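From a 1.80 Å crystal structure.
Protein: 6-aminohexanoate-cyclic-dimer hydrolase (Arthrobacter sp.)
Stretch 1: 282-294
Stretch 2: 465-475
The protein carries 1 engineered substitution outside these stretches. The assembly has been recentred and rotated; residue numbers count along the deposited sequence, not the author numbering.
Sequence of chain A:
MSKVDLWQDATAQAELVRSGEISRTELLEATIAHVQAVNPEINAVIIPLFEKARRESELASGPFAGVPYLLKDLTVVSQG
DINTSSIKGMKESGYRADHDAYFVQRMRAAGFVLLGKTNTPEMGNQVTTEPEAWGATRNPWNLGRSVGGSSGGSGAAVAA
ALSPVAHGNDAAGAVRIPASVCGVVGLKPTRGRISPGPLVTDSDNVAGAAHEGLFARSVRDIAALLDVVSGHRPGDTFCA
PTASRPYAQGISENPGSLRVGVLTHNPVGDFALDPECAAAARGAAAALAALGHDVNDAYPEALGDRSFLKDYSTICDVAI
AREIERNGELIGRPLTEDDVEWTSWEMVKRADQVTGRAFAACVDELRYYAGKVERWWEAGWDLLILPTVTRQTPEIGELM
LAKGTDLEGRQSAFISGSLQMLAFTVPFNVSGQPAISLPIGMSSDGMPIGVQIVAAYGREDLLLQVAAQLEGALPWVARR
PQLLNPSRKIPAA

Stretch 1 282-294: RGAAAALAALGHD
Stretch 2 (465-475) QVAAQLEGALP

Two helices, each entering from earlier in the chain, cross almost at right angles: 282-290 and 465-473 have axes 10.2 Å apart at closest approach, with a signed angle of 100° between their N-to-C directions. Most residues lie near -65/-40, with the second helix drifting to -84/-30 at G472 and -82/-34 at A473. Two CA pairs set the register: A284 CA to L470 CA at 7.2 Å and A287 CA to A473 CA at 6.7 Å. Together the stretches bury 403 Å², both sides summed.

The first helix ends in a Schellman motif. G292, at phi/psi 104/-5, gives its N to A289 O at 2.9 Å, and H293 N reaches back to L288 O at 3.2 Å. A beta carbon at G292 would jam against the preceding carbonyl O, so the turn itself calls for glycine. Beyond it H293 becomes extended (-70/161). Just after the second helix, L474 N still bonds L470 O at 2.8 Å, though L474 has left helical angles at -132/58, and P475 follows at -49/140.

The apolar contact combines alanine methyls with leucine and valine side chains. A287 points its CB toward the other stretch and meets three side chains: L474 CD1 at 4.0 Å, L470 CD2 at 4.1 Å and A473 CB at 4.3 Å. The methyl-to-methyl meeting of A287 and A473 accompanies the shorter of the two CA spacings. One turn earlier, leucine ends lie against the backbone of A284: L470 CD2 lies 3.7 Å from A284 O, and L474 CD1 lies 4.1 Å from A284 CA. L288 and L470 both leave their helices sideways, yet their ends swing inward, bringing L288 CD2 to 3.7 Å from L470 CD2. The same L288 CD2 packs 3.6 Å from CG1 of V466, whose chi1 is t. All four leucines, L288, L291, L470 and L474, are chi1 m, chi2 t.

Polar chemistry is concentrated in one hydrogen bond. H293 (chi1 -64°, chi2 -73°) donates from NE2 to Q469 OE1 at 2.8 Å, with a nearly straight N-H...O angle of 172°; the acceptor sits at the ring edge, near its plane, as a good imidazole donor requires. Q469 reaches it with chi1 m, chi2 t and chi3 -36°. H293 ND1 is satisfied elsewhere in the structure. The glutamine's aliphatic part contributes too, as L291 CD1 rests 3.7 Å from Q469 CB. Alanines lie where the backbones come closest, leucines and V466 pack around them, and a directed bond joins the residue after the glycine turn to the neighbouring helix.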

# COMPACT_ATOMS: atom_id res chain seq x y z
N ARG A 282 -16.85 13.64 -2.79
CA ARG A 282 -18.24 14.07 -2.94
C ARG A 282 -18.78 13.55 -4.28
O ARG A 282 -19.89 13.02 -4.36
CB ARG A 282 -18.33 15.60 -2.86
CG ARG A 282 -19.73 16.17 -3.03
CD ARG A 282 -20.71 15.61 -2.01
NE ARG A 282 -20.36 15.95 -0.64
CZ ARG A 282 -21.06 15.58 0.42
NH1 ARG A 282 -22.16 14.85 0.27
NH2 ARG A 282 -20.67 15.93 1.64
N GLY A 283 -17.97 13.70 -5.33
CA GLY A 283 -18.36 13.25 -6.65
C GLY A 283 -18.63 11.76 -6.70
O GLY A 283 -19.56 11.32 -7.37
N ALA A 284 -17.82 10.98 -5.99
CA ALA A 284 -17.99 9.53 -5.95
C ALA A 284 -19.27 9.19 -5.19
O ALA A 284 -19.98 8.26 -5.55
CB ALA A 284 -16.79 8.88 -5.27
N ALA A 285 -19.55 9.96 -4.14
CA ALA A 285 -20.74 9.76 -3.33
C ALA A 285 -21.98 10.03 -4.17
O ALA A 285 -22.98 9.32 -4.07
CB ALA A 285 -20.72 10.70 -2.12
N ALA A 286 -21.92 11.06 -5.01
CA ALA A 286 -23.04 11.40 -5.88
C ALA A 286 -23.29 10.27 -6.87
O ALA A 286 -24.44 9.94 -7.17
CB ALA A 286 -22.75 12.69 -6.63
N ALA A 287 -22.21 9.67 -7.37
CA ALA A 287 -22.33 8.57 -8.32
C ALA A 287 -22.97 7.35 -7.64
O ALA A 287 -23.72 6.61 -8.27
CB ALA A 287 -20.95 8.20 -8.88
N LEU A 288 -22.67 7.15 -6.36
CA LEU A 288 -23.25 6.02 -5.65
C LEU A 288 -24.74 6.29 -5.43
O LEU A 288 -25.55 5.37 -5.49
CB LEU A 288 -22.54 5.79 -4.31
CG LEU A 288 -21.09 5.29 -4.37
CD1 LEU A 288 -20.54 5.14 -2.95
CD2 LEU A 288 -21.03 3.95 -5.09
N ALA A 289 -25.09 7.55 -5.17
CA ALA A 289 -26.49 7.91 -4.96
C ALA A 289 -27.25 7.62 -6.26
O ALA A 289 -28.35 7.07 -6.24
CB ALA A 289 -26.61 9.38 -4.60
N ALA A 290 -26.65 8.00 -7.38
CA ALA A 290 -27.25 7.77 -8.69
C ALA A 290 -27.44 6.27 -8.95
O ALA A 290 -28.33 5.86 -9.70
CB ALA A 290 -26.39 8.39 -9.78
N LEU A 291 -26.59 5.46 -8.33
CA LEU A 291 -26.65 4.01 -8.49
C LEU A 291 -27.72 3.39 -7.60
O LEU A 291 -27.95 2.18 -7.66
CB LEU A 291 -25.28 3.39 -8.20
CG LEU A 291 -24.19 3.70 -9.22
CD1 LEU A 291 -22.84 3.22 -8.72
CD2 LEU A 291 -24.54 3.04 -10.55
N GLY A 292 -28.35 4.21 -6.77
CA GLY A 292 -29.40 3.71 -5.91
C GLY A 292 -29.08 3.51 -4.44
O GLY A 292 -29.97 3.17 -3.65
N HIS A 293 -27.83 3.71 -4.04
CA HIS A 293 -27.46 3.53 -2.65
C HIS A 293 -28.05 4.63 -1.77
O HIS A 293 -28.46 5.69 -2.27
CB HIS A 293 -25.94 3.51 -2.49
CG HIS A 293 -25.28 2.36 -3.19
ND1 HIS A 293 -25.35 1.07 -2.71
CD2 HIS A 293 -24.56 2.31 -4.33
CE1 HIS A 293 -24.70 0.27 -3.54
NE2 HIS A 293 -24.21 0.99 -4.53
N ASP A 294 -28.12 4.37 -0.47
CA ASP A 294 -28.65 5.34 0.47
C ASP A 294 -27.45 6.12 1.00
O ASP A 294 -26.88 5.78 2.03
CB ASP A 294 -29.38 4.63 1.61
CG ASP A 294 -29.93 5.58 2.65
OD1 ASP A 294 -30.12 6.78 2.33
OD2 ASP A 294 -30.17 5.13 3.79
N GLN A 465 -17.32 -5.06 -4.81
CA GLN A 465 -18.55 -4.94 -5.59
C GLN A 465 -18.86 -3.47 -5.85
O GLN A 465 -19.14 -3.08 -6.99
CB GLN A 465 -19.70 -5.62 -4.84
CG GLN A 465 -19.71 -7.12 -5.03
CD GLN A 465 -20.52 -7.84 -3.97
OE1 GLN A 465 -21.33 -7.23 -3.28
NE2 GLN A 465 -20.30 -9.14 -3.85
N VAL A 466 -18.79 -2.65 -4.81
CA VAL A 466 -19.06 -1.22 -4.98
C VAL A 466 -17.92 -0.54 -5.74
O VAL A 466 -18.15 0.41 -6.49
CB VAL A 466 -19.26 -0.52 -3.62
CG1 VAL A 466 -19.45 0.98 -3.82
CG2 VAL A 466 -20.49 -1.10 -2.93
N ALA A 467 -16.71 -1.03 -5.56
CA ALA A 467 -15.58 -0.45 -6.27
C ALA A 467 -15.80 -0.68 -7.76
O ALA A 467 -15.52 0.18 -8.59
CB ALA A 467 -14.28 -1.11 -5.82
N ALA A 468 -16.33 -1.86 -8.10
CA ALA A 468 -16.59 -2.18 -9.49
C ALA A 468 -17.65 -1.24 -10.07
O ALA A 468 -17.55 -0.83 -11.23
CB ALA A 468 -17.06 -3.63 -9.62
N GLN A 469 -18.65 -0.89 -9.27
CA GLN A 469 -19.70 0.01 -9.73
C GLN A 469 -19.13 1.40 -10.00
O GLN A 469 -19.50 2.05 -10.98
CB GLN A 469 -20.82 0.12 -8.68
CG GLN A 469 -21.42 -1.21 -8.25
CD GLN A 469 -22.60 -1.05 -7.33
OE1 GLN A 469 -22.64 -0.15 -6.50
NE2 GLN A 469 -23.58 -1.94 -7.45
N LEU A 470 -18.24 1.86 -9.13
CA LEU A 470 -17.63 3.18 -9.31
C LEU A 470 -16.69 3.20 -10.50
O LEU A 470 -16.55 4.21 -11.18
CB LEU A 470 -16.88 3.59 -8.04
CG LEU A 470 -17.77 4.11 -6.91
CD1 LEU A 470 -16.93 4.35 -5.66
CD2 LEU A 470 -18.46 5.39 -7.35
N GLU A 471 -16.05 2.07 -10.75
CA GLU A 471 -15.13 1.93 -11.87
C GLU A 471 -15.93 2.08 -13.17
O GLU A 471 -15.43 2.59 -14.17
CB GLU A 471 -14.48 0.55 -11.82
CG GLU A 471 -13.50 0.24 -12.92
CD GLU A 471 -12.89 -1.14 -12.75
OE1 GLU A 471 -13.66 -2.11 -12.62
OE2 GLU A 471 -11.64 -1.25 -12.75
N GLY A 472 -17.19 1.66 -13.13
CA GLY A 472 -18.04 1.75 -14.31
C GLY A 472 -18.70 3.11 -14.46
O GLY A 472 -18.98 3.55 -15.57
N ALA A 473 -18.96 3.76 -13.33
CA ALA A 473 -19.61 5.07 -13.34
C ALA A 473 -18.61 6.20 -13.60
O ALA A 473 -18.94 7.20 -14.24
CB ALA A 473 -20.31 5.30 -12.00
N LEU A 474 -17.40 6.02 -13.10
CA LEU A 474 -16.37 7.04 -13.25
C LEU A 474 -15.06 6.41 -13.73
O LEU A 474 -14.02 6.55 -13.09
CB LEU A 474 -16.16 7.75 -11.91
CG LEU A 474 -17.45 8.33 -11.30
CD1 LEU A 474 -17.18 8.87 -9.90
CD2 LEU A 474 -17.99 9.43 -12.22
N PRO A 475 -15.10 5.73 -14.89
CA PRO A 475 -13.91 5.09 -15.44
C PRO A 475 -12.69 6.01 -15.47
O PRO A 475 -12.80 7.20 -15.78
CB PRO A 475 -14.36 4.65 -16.84
CG PRO A 475 -15.45 5.58 -17.17
CD PRO A 475 -16.20 5.73 -15.87